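Local coordinates for protein prolyl 4-hydroxylase (Phytophthora capsici LT1534, PDB 6IUQ) that probably hydroxylates proline residues at the 4-position, as an iron(II)- and 2-oxoglutarate-dependent oxygenase built on a double-stranded beta-helix core, at residues M56-L59 and N60-D63. Numbering follows the deposited sequence.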
loop_
_atom_site.group_PDB
_atom_site.type_symbol
_atom_site.label_atom_id
_atom_site.label_comp_id
_atom_site.label_asym_id
_atom_site.label_seq_id
_atom_site.Cartn_x
_atom_site.Cartn_y
_atom_site.Cartn_z
HETATM N N MSE A 56 19.921 -4.166 2.964
HETATM C CA MSE A 56 19.415 -3.329 1.882
HETATM C C MSE A 56 20.425 -2.273 1.455
HETATM O O MSE A 56 20.582 -2.005 0.267
HETATM C CB MSE A 56 18.109 -2.653 2.296
HETATM C CG MSE A 56 16.961 -3.621 2.433
HETATM SE SE MSE A 56 15.365 -2.730 3.080
HETATM C CE MSE A 56 15.081 -1.475 1.611
ATOM N N ARG A 57 21.077 -1.654 2.433
ATOM C CA ARG A 57 22.098 -0.660 2.150
ATOM C C ARG A 57 23.261 -1.298 1.390
ATOM O O ARG A 57 23.838 -0.694 0.492
ATOM C CB ARG A 57 22.601 -0.019 3.440
ATOM C CG ARG A 57 21.652 0.985 4.080
ATOM C CD ARG A 57 22.465 1.963 4.907
ATOM N NE ARG A 57 21.739 2.575 6.014
ATOM C CZ ARG A 57 21.008 3.686 5.926
ATOM N NH1 ARG A 57 20.877 4.314 4.760
ATOM N NH2 ARG A 57 20.411 4.169 7.016
ATOM N N TRP A 58 23.599 -2.529 1.759
ATOM C CA TRP A 58 24.644 -3.254 1.067
ATOM C C TRP A 58 24.279 -3.485 -0.392
ATOM O O TRP A 58 25.099 -3.281 -1.284
ATOM C CB TRP A 58 24.916 -4.584 1.749
ATOM C CG TRP A 58 26.052 -5.306 1.123
ATOM C CD1 TRP A 58 27.382 -5.164 1.420
ATOM C CD2 TRP A 58 25.976 -6.271 0.069
ATOM N NE1 TRP A 58 28.133 -5.992 0.622
ATOM C CE2 TRP A 58 27.297 -6.681 -0.217
ATOM C CE3 TRP A 58 24.922 -6.837 -0.652
ATOM C CZ2 TRP A 58 27.586 -7.630 -1.185
ATOM C CZ3 TRP A 58 25.212 -7.776 -1.619
ATOM C CH2 TRP A 58 26.536 -8.163 -1.879
ATOM N N LEU A 59 23.048 -3.920 -0.633
ATOM C CA LEU A 59 22.571 -4.132 -1.991
ATOM C C LEU A 59 22.707 -2.857 -2.802
ATOM O O LEU A 59 23.050 -2.888 -3.986
ATOM C CB LEU A 59 21.117 -4.599 -1.985
ATOM C CG LEU A 59 20.915 -6.040 -1.535
ATOM C CD1 LEU A 59 19.438 -6.337 -1.414
ATOM C CD2 LEU A 59 21.590 -6.998 -2.515
ATOM N N ASN A 60 22.441 -1.735 -2.144
ATOM C CA ASN A 60 22.535 -0.430 -2.781
ATOM C C ASN A 60 23.980 0.025 -3.053
ATOM O O ASN A 60 24.241 0.706 -4.050
ATOM C CB ASN A 60 21.827 0.612 -1.926
ATOM C CG ASN A 60 21.745 1.948 -2.610
ATOM O OD1 ASN A 60 21.179 2.060 -3.701
ATOM N ND2 ASN A 60 22.311 2.976 -1.978
ATOM N N GLU A 61 24.902 -0.333 -2.161
ATOM C CA GLU A 61 26.323 -0.035 -2.352
ATOM C C GLU A 61 26.889 -0.836 -3.511
ATOM O O GLU A 61 27.799 -0.393 -4.205
ATOM C CB GLU A 61 27.130 -0.349 -1.096
ATOM C CG GLU A 61 27.001 0.646 0.046
ATOM C CD GLU A 61 27.609 0.105 1.345
ATOM O OE1 GLU A 61 27.433 -1.104 1.631
ATOM O OE2 GLU A 61 28.277 0.882 2.070
ATOM N N ASN A 62 26.364 -2.036 -3.709
ATOM C CA ASN A 62 26.882 -2.889 -4.755
ATOM C C ASN A 62 25.986 -2.849 -5.981
ATOM O O ASN A 62 25.857 -3.821 -6.726
ATOM C CB ASN A 62 27.072 -4.302 -4.221
ATOM C CG ASN A 62 28.168 -4.365 -3.171
ATOM O OD1 ASN A 62 27.966 -3.960 -2.026
ATOM N ND2 ASN A 62 29.343 -4.843 -3.564
ATOM N N ASP A 63 25.378 -1.684 -6.170
ATOM C CA ASP A 63 24.688 -1.319 -7.397
ATOM C C ASP A 63 23.659 -2.340 -7.870
ATOM O O ASP A 63 23.534 -2.596 -9.066
ATOM C CB ASP A 63 25.717 -1.057 -8.496
ATOM C CG ASP A 63 26.715 0.037 -8.112
ATOM O OD1 ASP A 63 26.296 1.079 -7.551
ATOM O OD2 ASP A 63 27.926 -0.156 -8.365
#
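Asn60 N, Glu61 N and Asn62 N donate in turn to Met56 O (3.1 Å), Arg57 O (2.9 Å) and Trp58 O (3.0 Å), the i to i+4 bonds of the last turn of helix 46-61, before Asp63 turns to positive phi (52°) as the C-prime residue of a Schellman motif. That motif pairs His64 N with Leu59 O and, by a weak bond, Asp63 N with Asn60 O.

Among the side chains, Trp58 and Asn62 carry the contact. Trp58 chi1 is -176°, which sets CG opposite the backbone N; from there the indole projects outward, leaning toward the helix C-terminus, and the Asn62 amide stacks over one ring face, the planes 29° apart. The Glu61 side chain crosses that of Trp58 at about a right angle, with Glu61 OE1 4.1 Å from Trp58 CD1, while Glu61 CG packs 3.5 Å from Arg57 O. From the N-terminal segment, Phe5 meets Trp58 edge-to-face, and Met56 and Leu59 face Leu143 and Leu110, joining the helix to the main sheet and helix 108-115. Arg57 NH1 forms a salt bridge with Glu223.

With carbonyls from Met56 to Asn60 all paired, the helix end is probably held chiefly by its own backbone, the amide-indole stack merely contributing.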